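Local coordinates for protein NAD-dependent epimerase/dehydratase (Methylobacillus flagellatus KT, PDB 3GPI) that is of unknown function but probably binds NAD or a related dinucleotide on a Rossmann fold and may act as an epimerase, dehydratase or dehydrogenase, at residues R20-Q25 with Y196-R201; P127-K130 with G134-M137; R164-A169 with A272-M277; L46-D49 with T55-S58; L249-L254 with Y259-P264. All coordinates share one frame; numbering follows the deposited sequence. Where two conformers were deposited one is given.

Contact 1: residues R20-Q25 with Y196-R201; sequences RRLTAQ and YLIQQR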
# COMPACT_ATOMS: atom_id res chain seq x y z
N ARG A 20 -4.10 -6.14 -12.77
CA ARG A 20 -3.61 -7.27 -13.55
C ARG A 20 -4.06 -8.58 -12.94
O ARG A 20 -4.56 -9.49 -13.62
CB ARG A 20 -2.08 -7.20 -13.65
CG ARG A 20 -1.43 -8.26 -14.53
CD ARG A 20 0.12 -8.30 -14.41
NE ARG A 20 0.55 -8.79 -13.08
CZ ARG A 20 0.64 -10.07 -12.74
NH1 ARG A 20 0.32 -11.02 -13.63
NH2 ARG A 20 1.04 -10.43 -11.53
N ARG A 21 -3.95 -8.68 -11.61
CA ARG A 21 -4.34 -9.90 -10.90
C ARG A 21 -5.84 -10.13 -10.97
O ARG A 21 -6.28 -11.25 -11.27
CB ARG A 21 -3.83 -9.84 -9.46
CG ARG A 21 -2.30 -9.95 -9.38
CD ARG A 21 -1.72 -9.67 -7.97
NE ARG A 21 -0.27 -9.86 -8.02
CZ ARG A 21 0.37 -11.01 -7.84
NH1 ARG A 21 -0.28 -12.11 -7.43
NH2 ARG A 21 1.68 -11.02 -7.98
N LEU A 22 -6.63 -9.09 -10.74
CA LEU A 22 -8.08 -9.23 -10.72
C LEU A 22 -8.60 -9.57 -12.11
O LEU A 22 -9.53 -10.35 -12.23
CB LEU A 22 -8.74 -7.94 -10.23
CG LEU A 22 -8.52 -7.66 -8.76
CD1 LEU A 22 -9.06 -6.29 -8.48
CD2 LEU A 22 -9.19 -8.74 -7.86
N THR A 23 -8.02 -8.97 -13.15
CA THR A 23 -8.43 -9.30 -14.52
C THR A 23 -8.11 -10.75 -14.83
O THR A 23 -8.96 -11.45 -15.44
CB THR A 23 -7.77 -8.33 -15.50
OG1 THR A 23 -8.26 -7.01 -15.27
CG2 THR A 23 -8.07 -8.74 -16.95
N ALA A 24 -6.93 -11.22 -14.40
CA ALA A 24 -6.57 -12.63 -14.62
C ALA A 24 -7.53 -13.59 -13.94
O ALA A 24 -7.74 -14.72 -14.42
CB ALA A 24 -5.15 -12.89 -14.20
N GLN A 25 -8.11 -13.17 -12.82
CA GLN A 25 -9.06 -13.99 -12.10
C GLN A 25 -10.48 -13.90 -12.65
O GLN A 25 -11.38 -14.62 -12.20
CB GLN A 25 -9.08 -13.58 -10.65
CG GLN A 25 -7.81 -13.86 -9.93
CD GLN A 25 -7.88 -13.40 -8.52
OE1 GLN A 25 -8.17 -12.23 -8.25
NE2 GLN A 25 -7.65 -14.30 -7.60
N TYR A 196 -6.89 -11.17 -2.71
CA TYR A 196 -7.31 -12.26 -1.85
C TYR A 196 -8.54 -11.85 -1.02
O TYR A 196 -9.53 -12.62 -0.92
CB TYR A 196 -6.16 -12.70 -0.94
CG TYR A 196 -6.50 -13.72 0.11
CD1 TYR A 196 -6.61 -15.06 -0.24
CD2 TYR A 196 -6.63 -13.35 1.45
CE1 TYR A 196 -6.86 -16.01 0.70
CE2 TYR A 196 -6.92 -14.32 2.43
CZ TYR A 196 -7.02 -15.64 2.02
OH TYR A 196 -7.29 -16.61 2.98
N LEU A 197 -8.53 -10.63 -0.50
CA LEU A 197 -9.68 -10.20 0.31
C LEU A 197 -10.90 -10.07 -0.58
O LEU A 197 -12.02 -10.31 -0.13
CB LEU A 197 -9.40 -8.87 1.01
CG LEU A 197 -8.31 -8.92 2.07
CD1 LEU A 197 -8.14 -7.53 2.64
CD2 LEU A 197 -8.65 -9.95 3.18
N ILE A 198 -10.72 -9.70 -1.84
CA ILE A 198 -11.84 -9.60 -2.76
C ILE A 198 -12.40 -10.97 -3.04
O ILE A 198 -13.64 -11.10 -3.11
CB ILE A 198 -11.38 -8.83 -4.05
CG1 ILE A 198 -11.29 -7.32 -3.74
CG2 ILE A 198 -12.36 -9.07 -5.25
CD1 ILE A 198 -10.58 -6.52 -4.81
N GLN A 199 -11.54 -11.97 -3.21
CA GLN A 199 -11.98 -13.36 -3.41
C GLN A 199 -12.72 -13.91 -2.18
O GLN A 199 -13.69 -14.67 -2.32
CB GLN A 199 -10.81 -14.25 -3.78
CG GLN A 199 -11.21 -15.69 -4.07
CD GLN A 199 -10.02 -16.57 -4.39
OE1 GLN A 199 -9.23 -16.91 -3.50
NE2 GLN A 199 -9.89 -16.94 -5.66
N GLN A 200 -12.31 -13.48 -0.99
CA GLN A 200 -12.86 -13.94 0.27
C GLN A 200 -14.15 -13.18 0.64
O GLN A 200 -14.98 -13.73 1.40
CB GLN A 200 -11.83 -13.78 1.42
CG GLN A 200 -10.57 -14.65 1.27
CD GLN A 200 -10.67 -16.02 1.92
OE1 GLN A 200 -10.47 -17.06 1.28
NE2 GLN A 200 -10.96 -16.02 3.21
N ARG A 201 -14.32 -11.95 0.16
CA ARG A 201 -15.34 -10.97 0.67
C ARG A 201 -16.73 -11.59 0.72
O ARG A 201 -17.45 -11.39 1.70
CB ARG A 201 -15.32 -9.62 -0.12
CG ARG A 201 -16.56 -8.65 0.00
CD ARG A 201 -16.89 -8.08 1.42
NE ARG A 201 -18.06 -7.20 1.40
CZ ARG A 201 -19.33 -7.59 1.33
NH1 ARG A 201 -19.64 -8.89 1.26
NH2 ARG A 201 -20.30 -6.68 1.33
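Ile198 meets Leu22 methyl to methyl, and the path of the isoleucine side chain shows how two helices can touch through methyl groups. Its CB bond points toward helix 13-24. From this branch point CG2 reaches CD2 of Leu22 at 4.1 Å. CG1, anti to the carbonyl carbon (chi1 -76°), carries the chain on to CD1. This last methyl settles against the fork of the leucine, 4.0 Å from its CD1 and equally far from its CD2, and the two side chains cross at about a right angle. Elsewhere Ile198 leans on Phe105 of strand 103-109 and Leu22 on Val29 of strand 29-33. The pair thus joins helix 13-24, the helix that follows the first strand of the Rossmann sheet, to helix 187-201. At the solvent edge the extended chains of Gln25 and Gln199 also cross nearly perpendicularly. Their amide planes lie 43° apart, and the closest atoms are the two NE2 groups, 4.0 Å from each other. As modelled, both are donors, and they meet without bonding. The chemistry therefore divides into a small buried hydrocarbon patch and an outer pair of amides in plain van der Waals contact, an interface without directional bonds whose fit depends on the shapes of the two apolar side chains.

Contact 2: residues P127-K130 with G134-M137; sequences PIAK and GKRM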
# COMPACT_ATOMS: atom_id res chain seq x y z
N PRO A 127 -3.62 4.84 16.66
CA PRO A 127 -2.57 5.62 16.02
C PRO A 127 -2.55 7.06 16.54
O PRO A 127 -3.60 7.68 16.70
CB PRO A 127 -2.95 5.60 14.53
CG PRO A 127 -4.43 5.38 14.53
CD PRO A 127 -4.68 4.47 15.70
N ILE A 128 -1.34 7.56 16.80
CA ILE A 128 -1.15 8.95 17.20
C ILE A 128 -0.42 9.63 16.04
O ILE A 128 0.79 9.45 15.89
CB ILE A 128 -0.35 9.06 18.53
CG1 ILE A 128 -1.01 8.25 19.65
CG2 ILE A 128 -0.23 10.55 18.96
CD1 ILE A 128 -0.32 8.33 20.99
N ALA A 129 -1.17 10.36 15.22
CA ALA A 129 -0.60 11.00 14.03
C ALA A 129 0.25 12.15 14.49
O ALA A 129 -0.13 12.88 15.41
CB ALA A 129 -1.68 11.47 13.09
N LYS A 130 1.41 12.30 13.86
CA LYS A 130 2.33 13.36 14.29
C LYS A 130 2.66 14.30 13.17
O LYS A 130 3.52 15.18 13.34
CB LYS A 130 3.65 12.79 14.77
CG LYS A 130 3.61 11.48 15.52
CD LYS A 130 2.86 11.57 16.84
CE LYS A 130 3.01 12.95 17.48
NZ LYS A 130 2.29 13.00 18.74
N GLY A 134 -0.26 12.13 8.13
CA GLY A 134 -0.95 11.17 8.99
C GLY A 134 -2.32 11.66 9.41
O GLY A 134 -3.30 10.87 9.47
N LYS A 135 -2.42 12.96 9.68
CA LYS A 135 -3.69 13.52 10.11
C LYS A 135 -4.70 13.48 8.95
O LYS A 135 -5.86 13.14 9.15
CB LYS A 135 -3.49 14.93 10.66
CG LYS A 135 -2.78 14.94 12.03
CD LYS A 135 -2.44 16.36 12.43
CE LYS A 135 -1.92 16.40 13.87
NZ LYS A 135 -1.19 17.70 14.10
N ARG A 136 -4.23 13.84 7.76
CA ARG A 136 -5.05 13.82 6.55
C ARG A 136 -5.49 12.39 6.26
O ARG A 136 -6.61 12.15 5.81
CB ARG A 136 -4.28 14.38 5.34
CG ARG A 136 -4.19 15.94 5.32
CD ARG A 136 -3.37 16.42 4.13
NE ARG A 136 -1.92 16.25 4.33
CZ ARG A 136 -0.99 16.47 3.40
NH1 ARG A 136 0.30 16.32 3.69
NH2 ARG A 136 -1.34 16.89 2.17
N MET A 137 -4.61 11.42 6.51
CA MET A 137 -4.97 10.05 6.27
C MET A 137 -6.01 9.51 7.23
O MET A 137 -6.97 8.84 6.83
CB MET A 137 -3.71 9.19 6.35
CG MET A 137 -3.91 7.81 5.80
SD MET A 137 -4.58 7.61 4.08
CE MET A 137 -3.17 7.79 3.15
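Ala129 and Gly134 come together through van der Waals contact, the main kind of interaction here. The methyl of Ala129 points toward the helix and lies 3.7 Å from Gly134 C, with the CA atoms of the two residues 5.1 Å apart. That close approach is possible because the glycine has no side chain on the face turned to the alanine; a CB there would sit tightly against the methyl. The same CB of Ala129 also rests against CG of Lys135 at 3.8 Å. With CG of Lys135 anti to the carbonyl carbon (chi1 -72°), the first part of the lysine chain stands beside the methyl, while the rest runs on extended along the exposed side. The setting is the start of helix 132-143, one of the helices flanking the central, mainly parallel sheet of the Rossmann-type fold, and the loop Pro127-Lys130 folds back over its first turn. Polar interactions are made with neighbours rather than between the two segments. Asp131, directly before the helix, accepts a hydrogen bond from Gly134 N through OD1, and Ile128 N is bonded to Gln115 OE1. The Ala129 methyl also touches Leu138, one turn further along the same helix.

Contact 3: residues R164-A169 with A272-M277; sequences RMIRQA and ALLAAM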
# COMPACT_ATOMS: atom_id res chain seq x y z
N ARG A 164 14.64 2.48 -4.12
CA ARG A 164 15.45 3.43 -3.34
C ARG A 164 16.43 2.77 -2.35
O ARG A 164 17.56 3.23 -2.23
CB ARG A 164 14.64 4.48 -2.60
CG ARG A 164 15.52 5.61 -2.11
CD ARG A 164 14.74 6.74 -1.48
NE ARG A 164 15.57 7.41 -0.48
CZ ARG A 164 16.41 8.41 -0.72
NH1 ARG A 164 16.53 8.91 -1.94
NH2 ARG A 164 17.10 8.94 0.29
N MET A 165 16.02 1.73 -1.64
CA MET A 165 16.91 1.12 -0.65
C MET A 165 18.12 0.48 -1.33
O MET A 165 19.25 0.49 -0.80
CB MET A 165 16.19 0.06 0.20
CG MET A 165 15.27 0.60 1.34
SD MET A 165 16.02 1.74 2.55
CE MET A 165 15.58 3.25 1.72
N ILE A 166 17.88 -0.11 -2.50
CA ILE A 166 18.97 -0.73 -3.29
C ILE A 166 19.98 0.32 -3.71
O ILE A 166 21.20 0.08 -3.59
CB ILE A 166 18.43 -1.51 -4.51
CG1 ILE A 166 17.79 -2.81 -4.04
CG2 ILE A 166 19.54 -1.83 -5.56
CD1 ILE A 166 17.11 -3.59 -5.14
N ARG A 167 19.49 1.47 -4.16
CA ARG A 167 20.40 2.54 -4.58
C ARG A 167 21.10 3.14 -3.36
O ARG A 167 22.33 3.31 -3.41
CB ARG A 167 19.66 3.62 -5.39
CG ARG A 167 19.17 3.08 -6.75
CD ARG A 167 18.55 4.20 -7.58
NE ARG A 167 17.51 4.95 -6.86
CZ ARG A 167 16.20 4.68 -6.92
NH1 ARG A 167 15.73 3.68 -7.66
NH2 ARG A 167 15.37 5.41 -6.23
N GLN A 168 20.37 3.41 -2.28
CA GLN A 168 20.97 4.01 -1.11
C GLN A 168 22.06 3.08 -0.53
O GLN A 168 23.06 3.55 0.02
CB GLN A 168 19.95 4.28 -0.03
CG GLN A 168 20.56 5.07 1.16
CD GLN A 168 19.57 5.63 2.17
OE1 GLN A 168 18.55 5.02 2.52
NE2 GLN A 168 19.92 6.80 2.70
N ALA A 169 21.86 1.78 -0.62
CA ALA A 169 22.83 0.82 -0.10
C ALA A 169 24.17 0.91 -0.82
O ALA A 169 25.18 0.46 -0.30
CB ALA A 169 22.26 -0.59 -0.23
N ALA A 272 14.79 -11.12 -5.00
CA ALA A 272 14.16 -11.15 -6.33
C ALA A 272 14.46 -9.89 -7.15
O ALA A 272 14.59 -9.93 -8.37
CB ALA A 272 12.65 -11.35 -6.18
N LEU A 273 14.62 -8.75 -6.48
CA LEU A 273 14.69 -7.52 -7.22
C LEU A 273 16.09 -7.33 -7.72
O LEU A 273 16.29 -6.84 -8.85
CB LEU A 273 14.29 -6.34 -6.34
CG LEU A 273 12.82 -6.25 -6.02
CD1 LEU A 273 12.62 -5.21 -4.93
CD2 LEU A 273 12.03 -5.87 -7.27
N LEU A 274 17.05 -7.76 -6.91
CA LEU A 274 18.43 -7.73 -7.34
C LEU A 274 18.57 -8.64 -8.55
O LEU A 274 19.14 -8.23 -9.57
CB LEU A 274 19.36 -8.16 -6.21
CG LEU A 274 19.51 -7.07 -5.12
CD1 LEU A 274 20.10 -7.65 -3.87
CD2 LEU A 274 20.33 -5.82 -5.52
N ALA A 275 18.01 -9.85 -8.47
CA ALA A 275 18.12 -10.81 -9.60
C ALA A 275 17.54 -10.24 -10.90
O ALA A 275 18.13 -10.44 -11.95
CB ALA A 275 17.45 -12.15 -9.23
N ALA A 276 16.44 -9.51 -10.83
CA ALA A 276 15.72 -9.02 -12.00
C ALA A 276 16.41 -7.81 -12.62
O ALA A 276 16.52 -7.70 -13.85
CB ALA A 276 14.26 -8.69 -11.65
N MET A 277 16.86 -6.90 -11.77
CA MET A 277 17.51 -5.68 -12.22
C MET A 277 18.81 -5.99 -12.97
O MET A 277 19.21 -5.22 -13.85
CB MET A 277 17.72 -4.68 -11.05
CG MET A 277 18.90 -4.96 -10.10
SD MET A 277 18.96 -3.78 -8.70
CE MET A 277 20.73 -3.26 -8.83
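Ile166 inserts its two branches among Leu273, Leu274 and Met277, and the way these chains run past one another defines the contact. The short segments 164-168 and 272-277 cross steeply, at -77°, with their axes 11.6 Å apart, a separation bridged by side chains. Ile166 CB points toward the partner helix, and its side chain runs antiparallel to those of Leu274 and Met277, overlapping them lengthwise instead of meeting them end on. One branch, CD1, comes within 3.9 Å of Leu274 CD2 and also touches CB of Leu273 at 4.1 Å. The other, CG2, lies 3.7 Å from SD of Met277, whose CE methyl reaches the same carbon at 3.8 Å. Met277 arrives there because its CG sits between the backbone N and the carbonyl carbon (chi1 79°), with a bend at chi3 that lays the thioether end against the isoleucine. Tyr270, a turn or so earlier on helix 266-277, also touches Ile166. Replacing Ile166 by an alanine would probably open a gap between the helices, with the sulfur of Met277 and the CD2 methyl of Leu274 robbed of their shared neighbour. All the contacts are between carbon and carbon or carbon and sulfur, which implies that shape and exclusion of water, rather than paired charges, hold helix 164-168 against the C-terminal helix.

Contact 4: residues L46-D49 with T55-S58; sequences LIAD and TLAS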
# COMPACT_ATOMS: atom_id res chain seq x y z
N LEU A 46 -10.34 5.23 -17.29
CA LEU A 46 -10.80 6.56 -17.69
C LEU A 46 -9.99 7.61 -16.95
O LEU A 46 -9.38 7.35 -15.92
CB LEU A 46 -12.31 6.73 -17.41
CG LEU A 46 -12.74 6.71 -15.93
CD1 LEU A 46 -13.16 8.07 -15.47
CD2 LEU A 46 -13.90 5.72 -15.75
N ILE A 47 -9.97 8.82 -17.51
CA ILE A 47 -9.33 9.95 -16.91
C ILE A 47 -10.34 10.74 -16.10
O ILE A 47 -11.43 11.09 -16.59
CB ILE A 47 -8.65 10.86 -18.02
CG1 ILE A 47 -7.51 10.10 -18.72
CG2 ILE A 47 -8.16 12.18 -17.41
CD1 ILE A 47 -7.11 10.67 -20.12
N ALA A 48 -10.00 11.01 -14.85
CA ALA A 48 -10.79 11.89 -14.03
C ALA A 48 -9.95 12.47 -12.91
O ALA A 48 -8.80 12.06 -12.71
CB ALA A 48 -12.01 11.16 -13.47
N ASP A 49 -10.51 13.43 -12.18
CA ASP A 49 -9.82 14.11 -11.10
C ASP A 49 -10.71 14.00 -9.90
O ASP A 49 -11.77 14.64 -9.85
CB ASP A 49 -9.59 15.59 -11.44
CG ASP A 49 -8.83 16.34 -10.34
OD1 ASP A 49 -8.74 15.89 -9.18
OD2 ASP A 49 -8.32 17.43 -10.65
N THR A 55 -15.82 15.96 -12.99
CA THR A 55 -15.14 14.98 -13.85
C THR A 55 -15.51 13.56 -13.44
O THR A 55 -15.00 12.60 -14.02
CB THR A 55 -13.60 15.09 -13.75
OG1 THR A 55 -13.18 14.72 -12.43
CG2 THR A 55 -13.13 16.55 -14.07
N LEU A 56 -16.35 13.42 -12.43
CA LEU A 56 -16.70 12.08 -11.87
C LEU A 56 -18.11 11.61 -12.24
O LEU A 56 -18.59 10.58 -11.73
CB LEU A 56 -16.56 12.08 -10.35
CG LEU A 56 -15.17 12.44 -9.79
CD1 LEU A 56 -15.23 12.59 -8.30
CD2 LEU A 56 -14.12 11.43 -10.20
N ALA A 57 -18.78 12.33 -13.11
CA ALA A 57 -20.17 12.03 -13.38
C ALA A 57 -20.37 10.75 -14.17
O ALA A 57 -21.48 10.29 -14.25
CB ALA A 57 -20.83 13.20 -14.11
N SER A 58 -19.31 10.20 -14.77
CA SER A 58 -19.45 8.99 -15.61
C SER A 58 -19.24 7.71 -14.81
O SER A 58 -19.63 6.62 -15.25
CB SER A 58 -18.42 9.03 -16.75
OG SER A 58 -17.14 8.66 -16.29
O HOH W 1 -13.64 12.62 -16.29
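Thr55 takes the backbone of Asp49 by its hydroxyl: Asp49 N donates to Thr55 OG1 at 3.0 Å, with an N-H...O angle of 161°. A chi1 of 66° sets OG1 between the backbone N and the carbonyl carbon of its own residue, facing the other segment. The hydroxyl, which accepts from Asp49 N, is also hydrogen-bonded to Arg52 O, and these two backbone groups hold its rotation. A valine in place of Thr55 would probably leave Asp49 N and Arg52 O without this mate and let the turn between them shift. Strand 45-47, paired with strand 29-33, is an outer strand of the mainly parallel Rossmann sheet, and the chain turns here at its C-terminal end; in related dehydrogenases this region borders the adenine end of the dinucleotide site. With CG anti to the backbone N (chi1 -178°), the carboxylate of Asp49 leads off from the second segment, and OD1 is hydrogen-bonded to Thr51 OG1. Ala48 points its methyl at the second segment, 3.4 Å from Thr55 O and 3.9 Å from Leu56 CD2. One water donates to both Ile47 O, at 2.7 Å, and Thr55 O, at 2.6 Å, joining the two backbones beside the direct bond.

Contact 5: residues L249-L254 with Y259-P264; sequences LSNARL and YQLIYP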
# COMPACT_ATOMS: atom_id res chain seq x y z
N LEU A 249 5.84 -3.09 13.24
CA LEU A 249 4.44 -3.36 12.96
C LEU A 249 4.19 -4.84 12.75
O LEU A 249 4.88 -5.52 11.99
CB LEU A 249 4.05 -2.57 11.70
CG LEU A 249 4.13 -1.06 11.80
CD1 LEU A 249 4.20 -0.42 10.43
CD2 LEU A 249 2.96 -0.56 12.61
N SER A 250 3.20 -5.36 13.50
CA SER A 250 2.79 -6.75 13.42
C SER A 250 1.77 -7.00 12.31
O SER A 250 0.78 -6.31 12.22
CB SER A 250 2.13 -7.16 14.73
OG SER A 250 1.63 -8.48 14.62
N ASN A 251 2.02 -8.03 11.52
CA ASN A 251 1.06 -8.48 10.52
C ASN A 251 0.27 -9.70 10.95
O ASN A 251 -0.20 -10.46 10.11
CB ASN A 251 1.79 -8.77 9.20
CG ASN A 251 2.73 -9.99 9.25
OD1 ASN A 251 2.93 -10.64 10.29
ND2 ASN A 251 3.30 -10.31 8.10
N ALA A 252 0.05 -9.87 12.25
CA ALA A 252 -0.66 -11.03 12.76
C ALA A 252 -2.03 -11.22 12.11
O ALA A 252 -2.42 -12.35 11.79
CB ALA A 252 -0.82 -10.90 14.30
N ARG A 253 -2.80 -10.14 12.01
CA ARG A 253 -4.15 -10.22 11.42
C ARG A 253 -4.09 -10.62 9.93
O ARG A 253 -4.82 -11.48 9.46
CB ARG A 253 -4.93 -8.91 11.61
CG ARG A 253 -5.68 -8.76 12.95
CD ARG A 253 -6.68 -7.62 12.80
NE ARG A 253 -7.64 -7.56 13.90
CZ ARG A 253 -7.38 -7.01 15.08
NH1 ARG A 253 -6.18 -6.48 15.36
NH2 ARG A 253 -8.32 -7.00 16.01
N LEU A 254 -3.15 -10.05 9.17
CA LEU A 254 -2.99 -10.45 7.78
C LEU A 254 -2.67 -11.94 7.68
O LEU A 254 -3.27 -12.66 6.88
CB LEU A 254 -1.89 -9.56 7.14
CG LEU A 254 -1.45 -9.91 5.72
CD1 LEU A 254 -0.86 -8.67 5.03
CD2 LEU A 254 -0.40 -11.03 5.79
N TYR A 259 -3.93 -15.41 4.14
CA TYR A 259 -3.12 -14.96 3.02
C TYR A 259 -1.68 -15.43 3.19
O TYR A 259 -1.13 -15.36 4.29
CB TYR A 259 -3.18 -13.42 2.92
CG TYR A 259 -2.27 -12.96 1.78
CD1 TYR A 259 -2.65 -13.17 0.45
CD2 TYR A 259 -1.04 -12.35 2.04
CE1 TYR A 259 -1.83 -12.81 -0.61
CE2 TYR A 259 -0.23 -11.95 1.00
CZ TYR A 259 -0.60 -12.21 -0.31
OH TYR A 259 0.21 -11.89 -1.35
N GLN A 260 -1.08 -15.90 2.10
CA GLN A 260 0.32 -16.37 2.11
C GLN A 260 1.22 -15.37 1.38
O GLN A 260 1.07 -15.10 0.20
CB GLN A 260 0.47 -17.74 1.48
CG GLN A 260 -0.17 -18.81 2.35
CD GLN A 260 -0.09 -20.18 1.74
OE1 GLN A 260 -0.59 -20.41 0.64
NE2 GLN A 260 0.50 -21.12 2.48
N LEU A 261 2.14 -14.77 2.14
CA LEU A 261 3.05 -13.83 1.51
C LEU A 261 3.92 -14.45 0.42
O LEU A 261 4.53 -15.52 0.61
CB LEU A 261 3.94 -13.20 2.58
CG LEU A 261 3.25 -12.23 3.54
CD1 LEU A 261 4.00 -12.12 4.87
CD2 LEU A 261 3.00 -10.82 2.93
N ILE A 262 3.98 -13.75 -0.70
CA ILE A 262 4.90 -14.12 -1.78
C ILE A 262 6.34 -13.86 -1.33
O ILE A 262 7.24 -14.66 -1.59
CB ILE A 262 4.63 -13.30 -3.05
CG1 ILE A 262 3.19 -13.53 -3.54
CG2 ILE A 262 5.62 -13.63 -4.19
CD1 ILE A 262 2.75 -12.49 -4.55
N TYR A 263 6.55 -12.72 -0.66
CA TYR A 263 7.86 -12.29 -0.19
C TYR A 263 7.75 -12.06 1.29
O TYR A 263 7.49 -10.93 1.73
CB TYR A 263 8.29 -11.00 -0.90
CG TYR A 263 8.31 -11.13 -2.38
CD1 TYR A 263 9.35 -11.82 -3.02
CD2 TYR A 263 7.30 -10.58 -3.15
CE1 TYR A 263 9.38 -11.93 -4.41
CE2 TYR A 263 7.31 -10.71 -4.54
CZ TYR A 263 8.36 -11.37 -5.15
OH TYR A 263 8.33 -11.46 -6.53
N PRO A 264 7.92 -13.12 2.08
CA PRO A 264 7.66 -13.03 3.53
C PRO A 264 8.54 -12.00 4.23
O PRO A 264 8.17 -11.50 5.27
CB PRO A 264 7.88 -14.46 4.04
CG PRO A 264 7.85 -15.34 2.84
CD PRO A 264 8.22 -14.51 1.65
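Asn251, at the N-cap of helix 252-256, makes no capping bond with its side chain; its ND2 lies 3.8 Å from Leu261 CD1, the two side chains reaching for each other across the contact. ND2 is committed instead to Asn215 OD1 and Thr213 O, which satisfies a buried polar group while its flank rests on the leucine. The chain enters the helix through an ST turn, in which Ala252 N donates to Ser250 OG at 3.2 Å. Leu254 and Tyr259, by contrast with the first pair, lie side by side and point the same way. In Leu254 CG is anti to the backbone N (chi1 173°), which swings CD2 toward the tyrosine. This methyl stands at the edge of the ring, close to its plane, 4.0 Å from Tyr259 CD2. Leu261 CD2 reaches the ring edge too, in the plane, and is 4.4 Å from Leu254 CD2, so three apolar ends share a small cluster. Tyr259 OH is hydrogen-bonded to Asp189 OD1 on helix 187-201, the same helix whose Phe193 touches Leu254. A short helix and the loop after it thus fold together against helix 187-201, in the C-terminal part of the chain that in extended short-chain dehydrogenase/reductase relatives usually forms the substrate side, and probably does so here.

Overall arrangement
Along the chain from the N terminus, segment 20-25 opens contact 1, whose loop of 170 residues closes at 196-201 and joins helix 13-24 to helix 187-201. Nested inside it are two short closures: contact 4, at the end of an outer sheet strand, and contact 2, at the start of helix 132-143. Contact 3 opens at 164-169, before contact 1 has closed, so the two cross, and it ends at the C-terminal helix 266-277. Contact 5 is nested within contact 3 and touches both of its neighbours: Tyr259 packs on Tyr196 of contact 1, and Tyr263 on Ala272 of contact 3. Contacts 4 and 5 lie about 34 Å apart, centre to centre.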